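Local atomic coordinates of C-glycoside 3-oxidase (Microbacterium trichothecenolyticum, PDB entry 7DVE), a protein that oxidises the C3 hydroxyl of the sugar in C-glycosides such as isoorientin and mangiferin, using FAD and passing the electrons to oxygen to form hydrogen peroxide. Residues D110-A115 with M398-T403; L295-Q300 with G440-Y445; A374-A379 with S405-A410. All blocks are in the same frame, centred on the assembly; numbering follows the deposited sequence.

From the N terminus, the chain first lays down 110-115, a loop leading into strand 116-117, which waits nearly three hundred residues for 398-403 to close contact 1. In between come 295-300, the approach to strand 300-307, and then the loop 374-379, the exit from strand 366-373. Soon after strand 396-401, helix 406-424 opens at 405-410 and closes the short loop of contact 3. Last, 440-445 returns to 295-300 as contact 2, so contact 3 nests within contact 2, while contact 1 crosses both. Tyr402 and Thr403 join the three: the Tyr402 hydroxyl reaches the backbone of Asp297, and Thr403 O lies by Lys375. Together they tie loops near the FAD to the ends of strands 300-307 and 366-373.

Contact 1 (D110-A115 with M398-T403); sequences DGLPVA and MQLHYT
Leu112 and Tyr402 bring together the loop ahead of strand 116-117 and the chain just after strand 396-401, which is paired with strand 382-386 in a two-stranded antiparallel sheet of this GMC oxidoreductase. Along Leu112, CB meets Leu400 CD1 at 3.7 Å. CG then lies 3.8 Å from Tyr402 CG, and the chain forks: CD1 stays near Leu400 CD1, whereas CD2 sits over one face of the phenol ring, a CH-pi contact with CD2 3.6 Å from the Tyr402 ring centroid and 16° off its normal. The Leu112 side chain thus wedges between an aliphatic and an aromatic neighbour, crossing Leu400 at about a right angle. Leu400 CD1 also touches, at 3.8 Å, the CB of Ala115, which closes the type I turn begun at Leu112.

Tyr402 CG stands anti to the backbone N (chi1 -156°), which brings one ring face against Leu112 CD2 and carries the hydroxyl on to the backbone N of Asp297; Lys375 adds a cation-pi contact. Replacing Tyr402 by an alanine would probably leave Leu112 CD2 without the ring it packs on and the Asp297 amide without its hydroxyl partner. Between the backbones, Gly111 N donates to Tyr402 O, and the positive phi of Gly111 (59°) suits a glycine. The carboxylate of Asp110 finds its polar partner just past the segment, where OD2 accepts from the backbone N of Leu404; the same Asp110 OD2 passes 3.3 Å from Thr403 CA.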
loop_
_atom_site.group_PDB
_atom_site.type_symbol
_atom_site.label_atom_id
_atom_site.label_comp_id
_atom_site.label_asym_id
_atom_site.label_seq_id
_atom_site.Cartn_x
_atom_site.Cartn_y
_atom_site.Cartn_z
ATOM N N ASP A 110 11.745 -4.495 19.657
ATOM C CA ASP A 110 10.994 -5.423 18.815
ATOM C C ASP A 110 11.456 -5.361 17.368
ATOM O O ASP A 110 11.507 -6.393 16.683
ATOM C CB ASP A 110 9.496 -5.132 18.907
ATOM C CG ASP A 110 8.993 -5.187 20.331
ATOM O OD1 ASP A 110 8.752 -6.303 20.835
ATOM O OD2 ASP A 110 8.847 -4.113 20.962
ATOM N N GLY A 111 11.780 -4.163 16.882
ATOM C CA GLY A 111 12.047 -3.929 15.465
ATOM C C GLY A 111 10.871 -4.294 14.568
ATOM O O GLY A 111 9.752 -4.569 15.006
ATOM N N LEU A 112 11.170 -4.291 13.265
ATOM C CA LEU A 112 10.249 -4.719 12.215
ATOM C C LEU A 112 10.954 -5.786 11.385
ATOM O O LEU A 112 11.402 -5.518 10.260
ATOM C CB LEU A 112 9.823 -3.536 11.350
ATOM C CG LEU A 112 8.965 -2.450 12.020
ATOM C CD1 LEU A 112 8.757 -1.284 11.054
ATOM C CD2 LEU A 112 7.614 -3.036 12.418
ATOM N N PRO A 113 11.076 -7.011 11.908
ATOM C CA PRO A 113 11.969 -7.992 11.247
ATOM C C PRO A 113 11.640 -8.249 9.782
ATOM O O PRO A 113 12.575 -8.404 8.987
ATOM C CB PRO A 113 11.824 -9.265 12.108
ATOM C CG PRO A 113 10.935 -8.928 13.267
ATOM C CD PRO A 113 10.695 -7.433 13.274
ATOM N N VAL A 114 10.360 -8.254 9.384
ATOM C CA VAL A 114 10.018 -8.499 7.982
ATOM C C VAL A 114 9.458 -7.259 7.267
ATOM O O VAL A 114 8.645 -7.380 6.341
ATOM C CB VAL A 114 9.029 -9.683 7.856
ATOM C CG1 VAL A 114 9.694 -10.982 8.313
ATOM C CG2 VAL A 114 7.726 -9.401 8.619
ATOM N N ALA A 115 9.892 -6.066 7.662
ATOM C CA ALA A 115 9.686 -4.884 6.828
ATOM C C ALA A 115 10.164 -5.173 5.414
ATOM O O ALA A 115 11.300 -5.610 5.221
ATOM C CB ALA A 115 10.449 -3.681 7.402
ATOM N N MET A 398 19.280 2.127 6.245
ATOM C CA MET A 398 18.258 2.307 7.268
ATOM C C MET A 398 18.556 1.509 8.526
ATOM O O MET A 398 19.064 0.383 8.480
ATOM C CB MET A 398 16.854 1.911 6.773
ATOM C CG MET A 398 16.527 2.190 5.327
ATOM S SD MET A 398 14.926 1.472 4.877
ATOM C CE MET A 398 14.443 2.616 3.571
ATOM N N GLN A 399 18.206 2.117 9.652
ATOM C CA GLN A 399 18.118 1.460 10.942
ATOM C C GLN A 399 16.697 1.689 11.427
ATOM O O GLN A 399 16.197 2.818 11.382
ATOM C CB GLN A 399 19.148 2.009 11.944
ATOM C CG GLN A 399 18.940 1.490 13.349
ATOM C CD GLN A 399 19.195 -0.011 13.442
ATOM O OE1 GLN A 399 20.182 -0.508 12.883
ATOM N NE2 GLN A 399 18.311 -0.743 14.140
ATOM N N LEU A 400 16.027 0.616 11.815
ATOM C CA LEU A 400 14.635 0.666 12.229
ATOM C C LEU A 400 14.576 0.616 13.749
ATOM O O LEU A 400 15.195 -0.257 14.373
ATOM C CB LEU A 400 13.840 -0.490 11.614
ATOM C CG LEU A 400 13.513 -0.446 10.106
ATOM C CD1 LEU A 400 12.486 -1.521 9.732
ATOM C CD2 LEU A 400 13.047 0.931 9.663
ATOM N N HIS A 401 13.849 1.563 14.343
ATOM C CA HIS A 401 13.627 1.613 15.783
ATOM C C HIS A 401 12.140 1.389 16.031
ATOM O O HIS A 401 11.308 2.164 15.549
ATOM C CB HIS A 401 14.066 2.954 16.372
ATOM C CG HIS A 401 15.545 3.201 16.321
ATOM N ND1 HIS A 401 16.395 2.815 17.336
ATOM C CD2 HIS A 401 16.313 3.857 15.419
ATOM C CE1 HIS A 401 17.628 3.190 17.045
ATOM N NE2 HIS A 401 17.607 3.825 15.888
ATOM N N TYR A 402 11.807 0.361 16.804
ATOM C CA TYR A 402 10.408 -0.018 16.917
ATOM C C TYR A 402 10.188 -0.801 18.199
ATOM O O TYR A 402 10.837 -1.827 18.431
ATOM C CB TYR A 402 9.984 -0.842 15.724
ATOM C CG TYR A 402 8.507 -0.812 15.445
ATOM C CD1 TYR A 402 7.908 0.304 14.853
ATOM C CD2 TYR A 402 7.703 -1.903 15.764
ATOM C CE1 TYR A 402 6.552 0.321 14.587
ATOM C CE2 TYR A 402 6.353 -1.886 15.514
ATOM C CZ TYR A 402 5.779 -0.780 14.917
ATOM O OH TYR A 402 4.423 -0.783 14.659
ATOM N N THR A 403 9.254 -0.326 19.010
ATOM C CA THR A 403 8.938 -0.933 20.288
ATOM C C THR A 403 7.424 -1.067 20.405
ATOM O O THR A 403 6.672 -0.181 19.993
ATOM C CB THR A 403 9.532 -0.110 21.470
ATOM O OG1 THR A 403 9.144 1.283 21.382
ATOM C CG2 THR A 403 11.059 -0.211 21.471
#

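Contact 2 (L295-Q300 with G440-Y445); sequences LNDQAQ and GASLHY. With FAD (flavin-adenine dinucleotide), chain C.
Asp297 and Gln298 reach across to the loop 440-445 with three side-chain hydrogen bonds. Asp297 CG is anti to its backbone N (chi1 168°), which swings the carboxylate over the type I turn from Gly440 to Leu443. Ser442 OG donates to Asp297 OD1 at 2.6 Å, and Gly440 N to Asp297 OD2 at 2.9 Å; both donors stand well above the carboxylate plane. Next door, His444 ND1 donates a hydrogen bond to Gln298 OE1 over 2.7 Å. That bond is nearly straight (167°) and lies in the imidazole plane, yet it meets the amide oxygen from above the carbonyl plane, with amide and ring almost perpendicular.

A second shell fixes these groups. Ser442 OG, while donating to Asp297, accepts from His444 N in an ST turn, linking the carboxylate to the backbone of the histidine. A water donates to Asp297 OD2 and Gln298 O and accepts from Ser442 N. Tyr445 presents its ring edge to Asp297 OD1, and its hydroxyl donates to Gly440 O, on a lone pair, at 2.8 Å; Leu443 N gives that same oxygen a second bond. Gln298 NE2 is anchored by Cys487 O and Thr485, which should hold the amide against turning.

Toward the cofactor, Leu443 CD1 lies 3.3 Å from FAD C8, and His444 NE2 is 3.8 Å from FAD N1. His444 is the inferred proton acceptor, and a histidine bonded at ND1, with NE2 near the flavin, is consistent with the active site of a GMC oxidoreductase.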
loop_
_atom_site.group_PDB
_atom_site.type_symbol
_atom_site.label_atom_id
_atom_site.label_comp_id
_atom_site.label_asym_id
_atom_site.label_seq_id
_atom_site.Cartn_x
_atom_site.Cartn_y
_atom_site.Cartn_z
ATOM N N LEU A 295 6.676 6.283 12.808
ATOM C CA LEU A 295 6.534 5.088 11.985
ATOM C C LEU A 295 5.635 4.056 12.663
ATOM O O LEU A 295 5.841 3.704 13.828
ATOM C CB LEU A 295 7.924 4.474 11.749
ATOM C CG LEU A 295 8.069 3.034 11.187
ATOM C CD1 LEU A 295 7.329 2.889 9.914
ATOM C CD2 LEU A 295 9.525 2.626 11.012
ATOM N N ASN A 296 4.665 3.522 11.922
ATOM C CA ASN A 296 3.824 2.494 12.522
ATOM C C ASN A 296 3.447 1.412 11.518
ATOM O O ASN A 296 3.030 1.697 10.388
ATOM C CB ASN A 296 2.565 3.090 13.177
ATOM C CG ASN A 296 1.711 3.933 12.211
ATOM O OD1 ASN A 296 0.595 3.536 11.830
ATOM N ND2 ASN A 296 2.213 5.131 11.867
ATOM N N ASP A 297 3.623 0.174 11.954
ATOM C CA ASP A 297 3.158 -1.035 11.292
ATOM C C ASP A 297 1.883 -1.506 11.996
ATOM O O ASP A 297 1.589 -1.095 13.121
ATOM C CB ASP A 297 4.282 -2.085 11.323
ATOM C CG ASP A 297 3.841 -3.482 10.930
ATOM O OD1 ASP A 297 3.586 -3.721 9.727
ATOM O OD2 ASP A 297 3.834 -4.374 11.818
ATOM N N GLN A 298 1.105 -2.342 11.309
ATOM C CA GLN A 298 -0.141 -2.888 11.856
ATOM C C GLN A 298 0.093 -4.353 12.222
ATOM O O GLN A 298 0.122 -5.222 11.341
ATOM C CB GLN A 298 -1.297 -2.752 10.859
ATOM C CG GLN A 298 -1.758 -1.313 10.534
ATOM C CD GLN A 298 -2.698 -1.290 9.317
ATOM O OE1 GLN A 298 -2.921 -2.330 8.699
ATOM N NE2 GLN A 298 -3.240 -0.116 8.970
ATOM N N ALA A 299 0.257 -4.633 13.519
ATOM C CA ALA A 299 0.413 -6.019 13.966
ATOM C C ALA A 299 -0.714 -6.878 13.397
ATOM O O ALA A 299 -1.885 -6.487 13.429
ATOM C CB ALA A 299 0.427 -6.084 15.496
ATOM N N GLN A 300 -0.351 -8.039 12.843
ATOM C CA GLN A 300 -1.266 -8.866 12.063
ATOM C C GLN A 300 -1.403 -10.234 12.715
ATOM O O GLN A 300 -0.393 -10.886 13.031
ATOM C CB GLN A 300 -0.761 -9.016 10.631
ATOM C CG GLN A 300 -1.619 -9.930 9.752
ATOM C CD GLN A 300 -1.137 -10.025 8.304
ATOM O OE1 GLN A 300 0.031 -9.775 7.982
ATOM N NE2 GLN A 300 -2.037 -10.404 7.434
ATOM N N GLY A 440 6.051 -5.935 10.874
ATOM C CA GLY A 440 6.302 -5.607 9.492
ATOM C C GLY A 440 5.530 -6.458 8.512
ATOM O O GLY A 440 5.419 -6.083 7.337
ATOM N N ALA A 441 4.975 -7.583 8.961
ATOM C CA ALA A 441 4.292 -8.485 8.052
ATOM C C ALA A 441 3.081 -7.846 7.386
ATOM O O ALA A 441 2.722 -8.264 6.292
ATOM C CB ALA A 441 3.864 -9.745 8.789
ATOM N N SER A 442 2.450 -6.836 8.005
ATOM C CA SER A 442 1.261 -6.237 7.398
ATOM C C SER A 442 1.574 -5.489 6.105
ATOM O O SER A 442 0.667 -5.276 5.301
ATOM C CB SER A 442 0.564 -5.277 8.384
ATOM O OG SER A 442 1.262 -4.048 8.506
ATOM N N LEU A 443 2.835 -5.101 5.891
ATOM C CA LEU A 443 3.268 -4.267 4.772
ATOM C C LEU A 443 2.518 -2.950 4.706
ATOM O O LEU A 443 2.499 -2.312 3.656
ATOM C CB LEU A 443 3.141 -4.987 3.438
ATOM C CG LEU A 443 3.589 -6.444 3.428
ATOM C CD1 LEU A 443 2.877 -7.139 2.286
ATOM C CD2 LEU A 443 5.092 -6.544 3.293
ATOM N N HIS A 444 1.902 -2.535 5.810
ATOM C CA HIS A 444 1.217 -1.249 5.940
ATOM C C HIS A 444 2.053 -0.378 6.875
ATOM O O HIS A 444 1.943 -0.481 8.100
ATOM C CB HIS A 444 -0.195 -1.444 6.491
ATOM C CG HIS A 444 -1.010 -2.435 5.730
ATOM N ND1 HIS A 444 -2.195 -2.945 6.215
ATOM C CD2 HIS A 444 -0.851 -2.965 4.490
ATOM C CE1 HIS A 444 -2.711 -3.776 5.323
ATOM N NE2 HIS A 444 -1.923 -3.797 4.266
ATOM N N TYR A 445 2.905 0.462 6.304
ATOM C CA TYR A 445 3.784 1.326 7.089
ATOM C C TYR A 445 3.326 2.775 6.896
ATOM O O TYR A 445 3.335 3.297 5.775
ATOM C CB TYR A 445 5.256 1.133 6.701
ATOM C CG TYR A 445 5.669 -0.330 6.478
ATOM C CD1 TYR A 445 5.215 -1.363 7.312
ATOM C CD2 TYR A 445 6.511 -0.672 5.435
ATOM C CE1 TYR A 445 5.581 -2.696 7.084
ATOM C CE2 TYR A 445 6.879 -1.980 5.203
ATOM C CZ TYR A 445 6.415 -2.993 6.012
ATOM O OH TYR A 445 6.813 -4.294 5.733
HETATM P PA FAD C . 4.821 1.343 -3.404
HETATM O O1A FAD C . 5.928 0.697 -2.658
HETATM O O2A FAD C . 3.627 0.538 -3.752
HETATM O O5B FAD C . 5.564 1.924 -4.712
HETATM C C5B FAD C . 6.695 2.784 -4.546
HETATM C C4B FAD C . 7.600 2.679 -5.747
HETATM O O4B FAD C . 8.671 3.640 -5.511
HETATM C C3B FAD C . 8.286 1.299 -5.808
HETATM O O3B FAD C . 8.076 0.750 -7.123
HETATM C C2B FAD C . 9.760 1.682 -5.606
HETATM O O2B FAD C . 10.635 0.864 -6.388
HETATM C C1B FAD C . 9.816 3.095 -6.151
HETATM N N9A FAD C . 11.035 3.821 -5.640
HETATM C C8A FAD C . 11.328 3.868 -4.330
HETATM N N7A FAD C . 12.449 4.581 -4.172
HETATM C C5A FAD C . 12.863 4.976 -5.378
HETATM C C6A FAD C . 13.913 5.719 -5.752
HETATM N N6A FAD C . 14.713 6.144 -4.774
HETATM N N1A FAD C . 14.157 6.029 -7.040
HETATM C C2A FAD C . 13.272 5.548 -8.007
HETATM N N3A FAD C . 12.168 4.780 -7.593
HETATM C C4A FAD C . 11.986 4.510 -6.289
HETATM N N1 FAD C . -2.533 -2.773 0.680
HETATM C C2 FAD C . -3.885 -2.533 0.859
HETATM O O2 FAD C . -4.245 -1.373 1.021
HETATM N N3 FAD C . -4.798 -3.600 0.866
HETATM C C4 FAD C . -4.345 -4.919 0.640
HETATM O O4 FAD C . -5.161 -5.846 0.625
HETATM C C4X FAD C . -2.983 -5.141 0.463
HETATM N N5 FAD C . -2.472 -6.386 0.299
HETATM C C5X FAD C . -1.152 -6.541 -0.009
HETATM C C6 FAD C . -0.628 -7.809 -0.323
HETATM C C7 FAD C . 0.699 -7.988 -0.697
HETATM C C7M FAD C . 1.241 -9.398 -1.045
HETATM C C8 FAD C . 1.544 -6.879 -0.756
HETATM C C8M FAD C . 3.018 -7.063 -1.165
HETATM C C9 FAD C . 1.037 -5.612 -0.438
HETATM C C9A FAD C . -0.306 -5.432 -0.057
HETATM N N10 FAD C . -0.796 -4.214 0.269
HETATM C C10 FAD C . -2.104 -4.054 0.482
HETATM C "C1'" FAD C . 0.061 -3.000 0.377
HETATM C "C2'" FAD C . 0.079 -2.099 -0.865
HETATM O "O2'" FAD C . 0.732 -2.810 -1.930
HETATM C "C3'" FAD C . 0.787 -0.741 -0.544
HETATM O "O3'" FAD C . 0.074 -0.054 0.494
HETATM C "C4'" FAD C . 0.776 0.192 -1.757
HETATM O "O4'" FAD C . 1.414 -0.446 -2.853
HETATM C "C5'" FAD C . 1.535 1.508 -1.432
HETATM O "O5'" FAD C . 1.718 2.289 -2.630
HETATM P P FAD C . 2.893 3.387 -2.814
HETATM O O1P FAD C . 2.997 3.864 -4.220
HETATM O O2P FAD C . 2.676 4.369 -1.730
HETATM O O3P FAD C . 4.319 2.650 -2.615
HETATM O O HOH W 1 2.597 -6.554 11.058
#

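Contact 3 (A374-A379 with S405-A410); sequences AKDLQA and SDRDHA
Two salt bridges, made by Lys375 with Asp408 and by Arg407 with Asp376, bind the loop after strand 366-373 to the first turn of helix 406-424. Lys375 bends at its second and fourth torsions, which brings NZ to Asp408 OD2 at 2.9 Å, on the syn side of the carboxylate. The ammonium also bonds to Asp376 O and Thr403 O and pairs with Asp381, so its charge is probably balanced by two acids, Asp408 and Asp381. Arg407 approaches side-on, giving NE to Asp376 OD2 (3.0 Å) and NH2 to Asp376 OD1 (3.2 Å). Both oxygens lie close to the guanidinium plane, but the arginine meets the carboxylate from above, the two planes being 63° apart.

Ser405 and Asp408 form a capping box at the helix start: Ser405 N donates to Asp408 OD2 at 2.6 Å, while Ser405 OG takes weak bonds from the Asp408 and Arg407 amides. The cap is built into the contact, because its two side chains also serve the loop.

Among the hydrogen bonds that are not part of a salt bridge, Ser405 OG donates to Asp376 OD2 over 2.7 Å, from the face opposite to that used by Arg407 NE. Asp376 N bonds to Asp408 OD1 at 2.9 Å, nearly straight at 171° and on the syn lone pair. A water donates to both Asp408 OD1 and Ala374 O, bridging the helix to the start of the loop.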
loop_
_atom_site.group_PDB
_atom_site.type_symbol
_atom_site.label_atom_id
_atom_site.label_comp_id
_atom_site.label_asym_id
_atom_site.label_seq_id
_atom_site.Cartn_x
_atom_site.Cartn_y
_atom_site.Cartn_z
ATOM N N ALA A 374 -4.280 -1.310 15.426
ATOM C CA ALA A 374 -3.741 0.040 15.367
ATOM C C ALA A 374 -2.556 0.165 16.325
ATOM O O ALA A 374 -2.558 -0.415 17.413
ATOM C CB ALA A 374 -4.818 1.057 15.737
ATOM N N LYS A 375 -1.537 0.912 15.909
ATOM C CA LYS A 375 -0.332 1.067 16.705
ATOM C C LYS A 375 -0.501 2.193 17.722
ATOM O O LYS A 375 -1.142 3.212 17.444
ATOM C CB LYS A 375 0.867 1.366 15.805
ATOM C CG LYS A 375 2.230 1.390 16.541
ATOM C CD LYS A 375 2.565 0.094 17.282
ATOM C CE LYS A 375 4.010 0.113 17.858
ATOM N NZ LYS A 375 4.238 1.099 18.986
ATOM N N ASP A 376 0.040 1.983 18.917
ATOM C CA ASP A 376 0.284 3.069 19.856
ATOM C C ASP A 376 1.430 3.909 19.304
ATOM O O ASP A 376 2.596 3.502 19.375
ATOM C CB ASP A 376 0.629 2.493 21.227
ATOM C CG ASP A 376 0.941 3.566 22.267
ATOM O OD1 ASP A 376 1.135 4.741 21.902
ATOM O OD2 ASP A 376 0.981 3.224 23.464
ATOM N N LEU A 377 1.114 5.077 18.760
ATOM C CA LEU A 377 2.127 5.866 18.069
ATOM C C LEU A 377 3.168 6.417 19.037
ATOM O O LEU A 377 2.848 6.861 20.144
ATOM C CB LEU A 377 1.465 7.000 17.290
ATOM C CG LEU A 377 0.434 6.523 16.252
ATOM C CD1 LEU A 377 -0.107 7.695 15.490
ATOM C CD2 LEU A 377 1.049 5.548 15.307
ATOM N N GLN A 378 4.426 6.378 18.614
ATOM C CA GLN A 378 5.546 6.799 19.440
ATOM C C GLN A 378 6.505 7.630 18.606
ATOM O O GLN A 378 6.697 7.363 17.418
ATOM C CB GLN A 378 6.275 5.592 20.040
ATOM C CG GLN A 378 5.430 4.796 21.024
ATOM C CD GLN A 378 6.118 3.532 21.514
ATOM O OE1 GLN A 378 6.560 2.694 20.723
ATOM N NE2 GLN A 378 6.196 3.384 22.820
ATOM N N ALA A 379 7.078 8.663 19.226
ATOM C CA ALA A 379 8.120 9.431 18.552
ATOM C C ALA A 379 9.330 8.564 18.228
ATOM O O ALA A 379 9.963 8.749 17.178
ATOM C CB ALA A 379 8.543 10.628 19.405
ATOM N N SER A 405 4.483 -0.990 22.925
ATOM C CA SER A 405 4.117 -0.576 24.270
ATOM C C SER A 405 3.159 -1.602 24.876
ATOM O O SER A 405 2.669 -2.514 24.198
ATOM C CB SER A 405 3.490 0.820 24.254
ATOM O OG SER A 405 2.175 0.778 23.723
ATOM N N ASP A 406 2.899 -1.446 26.180
ATOM C CA ASP A 406 1.939 -2.306 26.866
ATOM C C ASP A 406 0.548 -2.196 26.259
ATOM O O ASP A 406 -0.210 -3.179 26.240
ATOM C CB ASP A 406 1.896 -1.930 28.331
ATOM C CG ASP A 406 3.279 -1.716 28.901
ATOM O OD1 ASP A 406 3.924 -0.715 28.480
ATOM O OD2 ASP A 406 3.724 -2.531 29.738
ATOM N N ARG A 407 0.193 -1.016 25.744
ATOM C CA ARG A 407 -1.087 -0.880 25.064
ATOM C C ARG A 407 -1.098 -1.703 23.786
ATOM O O ARG A 407 -2.124 -2.305 23.438
ATOM C CB ARG A 407 -1.389 0.607 24.802
ATOM C CG ARG A 407 -1.444 1.460 26.091
ATOM C CD ARG A 407 -2.178 2.828 25.943
ATOM N NE ARG A 407 -1.541 3.722 24.978
ATOM C CZ ARG A 407 -1.952 4.951 24.675
ATOM N NH1 ARG A 407 -2.995 5.511 25.284
ATOM N NH2 ARG A 407 -1.301 5.639 23.735
ATOM N N ASP A 408 0.033 -1.750 23.073
ATOM C CA ASP A 408 0.127 -2.612 21.894
ATOM C C ASP A 408 -0.155 -4.064 22.263
ATOM O O ASP A 408 -0.941 -4.739 21.597
ATOM C CB ASP A 408 1.512 -2.495 21.249
ATOM C CG ASP A 408 1.768 -1.118 20.658
ATOM O OD1 ASP A 408 0.887 -0.622 19.935
ATOM O OD2 ASP A 408 2.851 -0.539 20.912
ATOM N N HIS A 409 0.456 -4.548 23.353
ATOM C CA HIS A 409 0.303 -5.953 23.735
ATOM C C HIS A 409 -1.127 -6.259 24.159
ATOM O O HIS A 409 -1.671 -7.323 23.826
ATOM C CB HIS A 409 1.268 -6.295 24.867
ATOM C CG HIS A 409 2.675 -6.539 24.417
ATOM N ND1 HIS A 409 3.745 -5.808 24.894
ATOM C CD2 HIS A 409 3.194 -7.458 23.570
ATOM C CE1 HIS A 409 4.860 -6.251 24.339
ATOM N NE2 HIS A 409 4.553 -7.257 23.538
ATOM N N ALA A 410 -1.735 -5.344 24.916
ATOM C CA ALA A 410 -3.133 -5.486 25.309
ATOM C C ALA A 410 -4.054 -5.563 24.090
ATOM O O ALA A 410 -4.945 -6.426 24.018
ATOM C CB ALA A 410 -3.524 -4.316 26.231
HETATM O O HOH W 2 -0.548 -2.337 17.911
#